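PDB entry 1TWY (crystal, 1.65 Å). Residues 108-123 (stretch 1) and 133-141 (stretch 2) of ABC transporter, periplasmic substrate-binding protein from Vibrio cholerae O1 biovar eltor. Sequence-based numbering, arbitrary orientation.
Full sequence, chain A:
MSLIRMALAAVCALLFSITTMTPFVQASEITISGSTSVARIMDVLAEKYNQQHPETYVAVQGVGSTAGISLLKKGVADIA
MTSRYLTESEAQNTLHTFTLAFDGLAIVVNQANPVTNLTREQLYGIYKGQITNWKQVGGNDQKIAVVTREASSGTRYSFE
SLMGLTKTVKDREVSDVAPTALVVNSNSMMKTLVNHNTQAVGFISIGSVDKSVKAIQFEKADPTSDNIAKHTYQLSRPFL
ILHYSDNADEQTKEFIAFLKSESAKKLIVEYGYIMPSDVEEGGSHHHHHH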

ATOM      1  N   VAL A 108      -4.854  12.235   6.826  1.00 14.70           N
ATOM      2  CA  VAL A 108      -4.315  13.185   7.728  1.00 13.15           C
ATOM      3  C   VAL A 108      -4.843  14.583   7.452  1.00 16.60           C
ATOM      4  O   VAL A 108      -4.955  14.956   6.286  1.00 17.58           O
ATOM      5  N   VAL A 109      -5.162  15.325   8.507  1.00 16.74           N
ATOM      6  CA  VAL A 109      -5.534  16.712   8.442  1.00 16.63           C
ATOM      7  C   VAL A 109      -4.718  17.560   9.393  1.00 16.91           C
ATOM      8  O   VAL A 109      -4.013  17.003  10.263  1.00 15.42           O
ATOM      9  N   ASN A 110      -4.837  18.854   9.254  1.00 16.65           N
ATOM     10  CA  ASN A 110      -4.102  19.783  10.153  1.00 15.42           C
ATOM     11  C   ASN A 110      -4.713  19.678  11.562  1.00 18.78           C
ATOM     12  O   ASN A 110      -5.933  19.457  11.754  1.00 20.18           O
ATOM     13  N   GLN A 111      -3.815  19.699  12.584  1.00 19.07           N
ATOM     14  CA  GLN A 111      -4.273  19.645  13.972  1.00 19.81           C
ATOM     15  C   GLN A 111      -5.492  20.542  14.321  1.00 18.04           C
ATOM     16  O   GLN A 111      -6.236  20.154  15.196  1.00 24.01           O
ATOM     17  N   ALA A 112      -5.595  21.691  13.703  1.00 22.50           N
ATOM     18  CA  ALA A 112      -6.661  22.622  13.956  1.00 19.30           C
ATOM     19  C   ALA A 112      -7.989  22.180  13.382  1.00 24.13           C
ATOM     20  O   ALA A 112      -9.063  22.638  13.812  1.00 25.08           O
ATOM     21  N   ASN A 113      -7.950  21.318  12.392  1.00 20.23           N
ATOM     22  CA  ASN A 113      -9.204  20.897  11.754  1.00 19.13           C
ATOM     23  C   ASN A 113     -10.103  20.093  12.705  1.00 19.79           C
ATOM     24  O   ASN A 113      -9.744  19.093  13.255  1.00 19.26           O
ATOM     25  N   PRO A 114     -11.357  20.553  12.960  1.00 19.13           N
ATOM     26  CA  PRO A 114     -12.233  19.800  13.865  1.00 23.66           C
ATOM     27  C   PRO A 114     -12.723  18.450  13.417  1.00 22.63           C
ATOM     28  O   PRO A 114     -13.225  17.685  14.254  1.00 24.19           O
ATOM     29  N   VAL A 115     -12.630  18.165  12.122  1.00 22.67           N
ATOM     30  CA  VAL A 115     -13.077  16.907  11.587  1.00 20.64           C
ATOM     31  C   VAL A 115     -12.295  15.767  12.239  1.00 25.04           C
ATOM     32  O   VAL A 115     -11.062  15.836  12.444  1.00 23.17           O
ATOM     33  N   THR A 116     -13.042  14.769  12.633  1.00 21.73           N
ATOM     34  CA  THR A 116     -12.490  13.583  13.248  1.00 22.31           C
ATOM     35  C   THR A 116     -12.638  12.283  12.448  1.00 19.56           C
ATOM     36  O   THR A 116     -12.180  11.227  12.914  1.00 20.86           O
ATOM     37  N   ASN A 117     -13.441  12.310  11.355  1.00 18.23           N
ATOM     38  CA  ASN A 117     -13.856  11.150  10.659  1.00 19.01           C
ATOM     39  C   ASN A 117     -14.288  11.550   9.262  1.00 19.56           C
ATOM     40  O   ASN A 117     -14.758  12.663   9.086  1.00 23.07           O
ATOM     41  N   LEU A 118     -14.038  10.699   8.268  1.00 17.36           N
ATOM     42  CA  LEU A 118     -14.676  10.856   6.960  1.00 19.24           C
ATOM     43  C   LEU A 118     -15.183   9.558   6.540  1.00 21.58           C
ATOM     44  O   LEU A 118     -14.573   8.522   6.881  1.00 24.01           O
ATOM     45  N   THR A 119     -16.354   9.561   5.881  1.00 24.67           N
ATOM     46  CA  THR A 119     -16.817   8.326   5.247  1.00 25.66           C
ATOM     47  C   THR A 119     -16.181   8.163   3.889  1.00 23.14           C
ATOM     48  O   THR A 119     -15.565   9.066   3.346  1.00 22.14           O
ATOM     49  N   ARG A 120     -16.386   6.983   3.320  1.00 26.55           N
ATOM     50  CA  ARG A 120     -15.971   6.722   1.940  1.00 25.04           C
ATOM     51  C   ARG A 120     -16.535   7.729   0.957  1.00 19.44           C
ATOM     52  O   ARG A 120     -15.794   8.279   0.120  1.00 20.16           O
ATOM     53  N   GLU A 121     -17.851   8.001   0.998  1.00 23.78           N
ATOM     54  CA  GLU A 121     -18.358   8.949   0.073  1.00 26.34           C
ATOM     55  C   GLU A 121     -17.877  10.330   0.243  1.00 23.11           C
ATOM     56  O   GLU A 121     -17.680  11.020  -0.745  1.00 21.16           O
ATOM     57  N   GLN A 122     -17.661  10.781   1.479  1.00 22.47           N
ATOM     58  CA  GLN A 122     -17.055  12.083   1.687  1.00 20.70           C
ATOM     59  C   GLN A 122     -15.677  12.173   1.121  1.00 18.39           C
ATOM     60  O   GLN A 122     -15.342  13.072   0.418  1.00 18.48           O
ATOM     61  N   LEU A 123     -14.828  11.224   1.477  1.00 18.72           N
ATOM     62  CA  LEU A 123     -13.465  11.276   0.918  1.00 16.95           C
ATOM     63  C   LEU A 123     -13.428  11.136  -0.531  1.00 16.74           C
ATOM     64  O   LEU A 123     -12.656  11.801  -1.191  1.00 18.53           O
ATOM     65  N   ASN A 133     -15.510  22.414   0.246  1.00 17.76           N
ATOM     66  CA  ASN A 133     -15.416  23.198   1.498  1.00 20.29           C
ATOM     67  C   ASN A 133     -15.586  22.311   2.641  1.00 17.13           C
ATOM     68  O   ASN A 133     -16.442  21.396   2.692  1.00 20.91           O
ATOM     69  N   TRP A 134     -14.749  22.464   3.689  1.00 18.99           N
ATOM     70  CA  TRP A 134     -14.800  21.666   4.873  1.00 18.55           C
ATOM     71  C   TRP A 134     -16.136  21.688   5.605  1.00 17.32           C
ATOM     72  O   TRP A 134     -16.468  20.782   6.235  1.00 20.19           O
ATOM     73  N   LYS A 135     -16.891  22.756   5.437  1.00 21.68           N
ATOM     74  CA  LYS A 135     -18.209  22.870   6.096  1.00 24.44           C
ATOM     75  C   LYS A 135     -19.146  21.776   5.626  1.00 20.70           C
ATOM     76  O   LYS A 135     -19.978  21.301   6.376  1.00 23.97           O
ATOM     77  N   GLN A 136     -18.959  21.347   4.388  1.00 22.24           N
ATOM     78  CA  GLN A 136     -19.735  20.250   3.824  1.00 24.56           C
ATOM     79  C   GLN A 136     -19.563  18.901   4.546  1.00 27.86           C
ATOM     80  O   GLN A 136     -20.457  18.014   4.494  1.00 28.43           O
ATOM     81  N   VAL A 137     -18.425  18.708   5.249  1.00 25.52           N
ATOM     82  CA  VAL A 137     -18.185  17.432   5.926  1.00 23.84           C
ATOM     83  C   VAL A 137     -17.951  17.623   7.417  1.00 28.83           C
ATOM     84  O   VAL A 137     -17.157  16.893   8.038  1.00 26.51           O
ATOM     85  N   GLY A 138     -18.588  18.675   7.945  1.00 30.40           N
ATOM     86  CA  GLY A 138     -18.681  18.930   9.383  1.00 33.63           C
ATOM     87  C   GLY A 138     -17.547  19.753   9.971  1.00 31.81           C
ATOM     88  O   GLY A 138     -17.374  19.819  11.198  1.00 33.73           O
ATOM     89  N   GLY A 139     -16.772  20.381   9.099  1.00 25.58           N
ATOM     90  CA  GLY A 139     -15.688  21.298   9.452  1.00 22.46           C
ATOM     91  C   GLY A 139     -15.965  22.772   9.402  1.00 26.96           C
ATOM     92  O   GLY A 139     -17.150  23.195   9.348  1.00 26.59           O
ATOM     93  N   ASN A 140     -14.889  23.547   9.381  1.00 26.93           N
ATOM     94  CA  ASN A 140     -14.933  24.994   9.200  1.00 24.71           C
ATOM     95  C   ASN A 140     -15.345  25.376   7.803  1.00 28.22           C
ATOM     96  O   ASN A 140     -15.195  24.609   6.856  1.00 24.62           O
ATOM     97  N   ASP A 141     -15.824  26.602   7.679  1.00 24.82           N
ATOM     98  CA  ASP A 141     -15.973  27.212   6.381  1.00 21.63           C
ATOM     99  C   ASP A 141     -14.652  27.634   5.725  1.00 27.33           C
ATOM    100  O   ASP A 141     -14.067  28.728   5.893  1.00 28.08           O
TER

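The contact is a fit of shapes: no direct hydrogen bond crosses between the stretches, and 446 Å² is buried, both sides summed. The large bump is Trp-134, in the 3-10 segment, its chi1 m (-78°) and its CA-to-CB bond toward stretch 1. Its indole enters a pocket lined by Val-109, Asn-113 and Val-115. Val-109 (m) meets the far end of the ring obliquely, CG1 to Trp-134 CH2 at 3.8 Å, while Asn-113 (t) dips the nitrogen of its amide toward one face, ND2 to Trp-134 CE2 at 3.4 Å, with the amide plane standing steeply on the ring. Asn-113 starts sideways, but its end comes nearer, and its OD1 accepts from Val-115 N at 3.0 Å, which helps hold the amide in place.

Val-115 (t) is the answering bump from stretch 1. Its CG2 touches Trp-134 CE3 at 3.9 Å, Val-137 O at 3.7 Å and Gly-139 N at 3.7 Å, so one methyl fills a hollow made of ring and backbone. Gly-139 keeps that hollow open: an ideal CB there would lie a tight 3.2 Å from Val-115 CG2 and clash with Trp-134 CB at 3.0 Å. Gly-138, at positive phi, suits glycine by its backbone alone.

Val-137 (m) points toward stretch 1 and nestles between Leu-118 (m, t), whose CD2 lies 3.9 Å from Val-137 CB, and Gln-122 (m, t), whose NE2 lies 3.7 Å from the same Val-137 CB. Gln-122 OE1 accepts from Thr-119 N at 2.9 Å, tying the long side chain back to its own helix start.

At the border, Pro-114 CD rests 3.6 Å from Asn-140 ND2. Two waters supply the polar links: one accepts from Asn-140 N and donates weakly to Asn-113 OD1, each at 2.9 Å; the other accepts from Gln-122 NE2 at 2.9 Å and donates to Gln-136 O at 2.8 Å.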

ATOM      1  CB  VAL A 108      -2.800  13.121   7.792  1.00 16.24           C
ATOM      2  CG1 VAL A 108      -2.376  11.771   8.420  1.00 17.66           C
ATOM      3  CG2 VAL A 108      -2.118  13.299   6.492  1.00 17.51           C
ATOM      4  CB  VAL A 109      -7.058  16.910   8.781  1.00 18.07           C
ATOM      5  CG1 VAL A 109      -7.900  16.097   7.729  1.00 19.97           C
ATOM      6  CG2 VAL A 109      -7.471  16.460  10.208  1.00 19.03           C
ATOM      7  CB  ASN A 110      -4.272  21.206   9.646  1.00 16.77           C
ATOM      8  CG  ASN A 110      -3.460  22.182  10.426  1.00 18.64           C
ATOM      9  OD1 ASN A 110      -3.911  22.657  11.505  1.00 19.59           O
ATOM     10  ND2 ASN A 110      -2.319  22.564   9.897  1.00 16.31           N
ATOM     11  CB  GLN A 111      -3.181  20.048  14.941  1.00 21.39           C
ATOM     12  CG  GLN A 111      -3.394  19.567  16.366  1.00 25.25           C
ATOM     13  CD  GLN A 111      -3.651  18.034  16.462  1.00 30.05           C
ATOM     14  OE1 GLN A 111      -2.782  17.247  16.161  1.00 27.07           O
ATOM     15  NE2 GLN A 111      -4.849  17.673  16.862  1.00 29.58           N
ATOM     16  CB  ALA A 112      -6.301  23.967  13.489  1.00 19.23           C
ATOM     17  CB  ASN A 113      -8.836  20.162  10.499  1.00 19.09           C
ATOM     18  CG  ASN A 113      -9.999  19.879   9.594  1.00 18.94           C
ATOM     19  OD1 ASN A 113     -11.154  19.733  10.054  1.00 19.14           O
ATOM     20  ND2 ASN A 113      -9.673  19.661   8.299  1.00 20.00           N
ATOM     21  CB  PRO A 114     -13.441  20.766  14.076  1.00 24.63           C
ATOM     22  CG  PRO A 114     -13.416  21.683  12.918  1.00 25.38           C
ATOM     23  CD  PRO A 114     -11.933  21.838  12.548  1.00 22.47           C
ATOM     24  CB  VAL A 115     -12.940  16.921  10.045  1.00 23.48           C
ATOM     25  CG1 VAL A 115     -13.142  15.583   9.394  1.00 28.21           C
ATOM     26  CG2 VAL A 115     -13.919  18.003   9.446  1.00 21.89           C
ATOM     27  CB  THR A 116     -13.100  13.341  14.637  1.00 25.63           C
ATOM     28  OG1 THR A 116     -14.534  13.192  14.562  1.00 26.75           O
ATOM     29  CG2 THR A 116     -12.779  14.506  15.607  1.00 31.57           C
ATOM     30  CB  ASN A 117     -15.060  10.528  11.339  1.00 21.76           C
ATOM     31  CG  ASN A 117     -15.601   9.324  10.573  1.00 24.69           C
ATOM     32  OD1 ASN A 117     -14.888   8.366  10.245  1.00 20.72           O
ATOM     33  ND2 ASN A 117     -16.922   9.401  10.242  1.00 31.56           N
ATOM     34  CB  LEU A 118     -13.678  11.414   5.885  1.00 17.25           C
ATOM     35  CG  LEU A 118     -13.215  12.884   5.991  1.00 22.74           C
ATOM     36  CD1 LEU A 118     -12.164  13.240   5.056  1.00 22.55           C
ATOM     37  CD2 LEU A 118     -14.416  13.879   5.848  1.00 21.14           C
ATOM     38  CB  THR A 119     -18.349   8.348   5.029  1.00 26.87           C
ATOM     39  OG1 THR A 119     -18.712   9.447   4.164  1.00 25.19           O
ATOM     40  CG2 THR A 119     -19.030   8.598   6.382  1.00 30.03           C
ATOM     41  CB  ARG A 120     -16.492   5.312   1.595  1.00 26.28           C
ATOM     42  CG  ARG A 120     -16.104   4.899   0.197  1.00 28.16           C
ATOM     43  CD  ARG A 120     -16.517   3.481  -0.068  1.00 32.19           C
ATOM     44  NE  ARG A 120     -15.569   2.661   0.660  1.00 24.51           N
ATOM     45  CZ  ARG A 120     -14.383   2.340   0.132  1.00 27.77           C
ATOM     46  NH1 ARG A 120     -14.047   2.805  -1.060  1.00 27.85           N
ATOM     47  NH2 ARG A 120     -13.492   1.597   0.785  1.00 28.97           N
ATOM     48  CB  GLU A 121     -19.930   9.065   0.103  1.00 27.77           C
ATOM     49  CG  GLU A 121     -20.657   8.037  -0.670  1.00 30.96           C
ATOM     50  CD  GLU A 121     -20.389   8.140  -2.155  1.00 37.49           C
ATOM     51  OE1 GLU A 121     -20.920   9.031  -2.899  1.00 48.82           O
ATOM     52  OE2 GLU A 121     -19.581   7.338  -2.558  1.00 27.83           O
ATOM     53  CB  GLN A 122     -17.045  12.382   3.159  1.00 20.31           C
ATOM     54  CG  GLN A 122     -18.490  12.578   3.752  1.00 22.20           C
ATOM     55  CD  GLN A 122     -18.530  12.781   5.275  1.00 23.25           C
ATOM     56  OE1 GLN A 122     -17.709  12.178   5.980  1.00 21.79           O
ATOM     57  NE2 GLN A 122     -19.286  13.761   5.728  1.00 25.04           N
ATOM     58  CB  LEU A 123     -12.615  10.195   1.627  1.00 21.20           C
ATOM     59  CG  LEU A 123     -11.083  10.302   1.422  1.00 21.49           C
ATOM     60  CD1 LEU A 123     -10.532  11.573   1.942  1.00 21.47           C
ATOM     61  CD2 LEU A 123     -10.483   9.112   2.150  1.00 26.61           C
ATOM     62  CB  ASN A 133     -16.559  24.303   1.468  1.00 23.82           C
ATOM     63  CG  ASN A 133     -16.408  25.325   2.603  1.00 23.67           C
ATOM     64  OD1 ASN A 133     -16.378  24.934   3.762  1.00 22.59           O
ATOM     65  ND2 ASN A 133     -16.308  26.590   2.281  1.00 31.99           N
ATOM     66  CB  TRP A 134     -13.682  22.123   5.866  1.00 20.84           C
ATOM     67  CG  TRP A 134     -12.279  21.592   5.471  1.00 18.46           C
ATOM     68  CD1 TRP A 134     -11.295  22.277   4.917  1.00 20.15           C
ATOM     69  CD2 TRP A 134     -11.852  20.202   5.480  1.00 14.48           C
ATOM     70  NE1 TRP A 134     -10.223  21.466   4.643  1.00 18.26           N
ATOM     71  CE2 TRP A 134     -10.522  20.181   5.003  1.00 16.20           C
ATOM     72  CE3 TRP A 134     -12.397  19.023   5.957  1.00 17.25           C
ATOM     73  CZ2 TRP A 134      -9.782  19.006   4.916  1.00 17.39           C
ATOM     74  CZ3 TRP A 134     -11.631  17.831   5.871  1.00 21.16           C
ATOM     75  CH2 TRP A 134     -10.336  17.871   5.349  1.00 18.50           C
ATOM     76  CB  LYS A 135     -18.784  24.241   5.676  1.00 28.22           C
ATOM     77  CG  LYS A 135     -20.103  24.709   6.210  1.00 40.58           C
ATOM     78  CD  LYS A 135     -20.344  26.196   5.732  1.00 42.12           C
ATOM     79  CE  LYS A 135     -21.818  26.689   5.934  1.00 51.47           C
ATOM     80  NZ  LYS A 135     -22.154  27.098   7.321  1.00 50.37           N
ATOM     81  CB  GLN A 136     -19.412  20.091   2.356  1.00 21.76           C
ATOM     82  CG  GLN A 136     -19.794  21.216   1.516  1.00 25.74           C
ATOM     83  CD  GLN A 136     -19.521  20.916   0.069  1.00 29.76           C
ATOM     84  OE1 GLN A 136     -18.457  21.291  -0.506  1.00 27.60           O
ATOM     85  NE2 GLN A 136     -20.477  20.124  -0.539  1.00 37.18           N
ATOM     86  CB  VAL A 137     -16.993  16.688   5.263  1.00 22.68           C
ATOM     87  CG1 VAL A 137     -17.343  16.430   3.835  1.00 20.51           C
ATOM     88  CG2 VAL A 137     -15.690  17.518   5.361  1.00 22.00           C
ATOM     89  CB  ASN A 140     -13.646  25.673   9.507  1.00 27.40           C
ATOM     90  CG  ASN A 140     -13.172  25.421  10.942  1.00 30.48           C
ATOM     91  OD1 ASN A 140     -13.992  25.385  11.867  1.00 30.42           O
ATOM     92  ND2 ASN A 140     -11.863  25.167  11.115  1.00 31.77           N
ATOM     93  CB  ASP A 141     -16.971  28.411   6.516  1.00 24.04           C
ATOM     94  CG  ASP A 141     -17.211  29.107   5.201  1.00 27.85           C
ATOM     95  OD1 ASP A 141     -16.793  28.703   4.098  1.00 29.06           O
ATOM     96  OD2 ASP A 141     -17.859  30.152   5.167  1.00 32.59           O
TER
HETATM   97  O   HOH W   1     -12.469  22.061   8.990  1.00 20.27           O
HETATM   98  O   HOH W   2     -21.132  15.298   4.139  1.00 30.53           O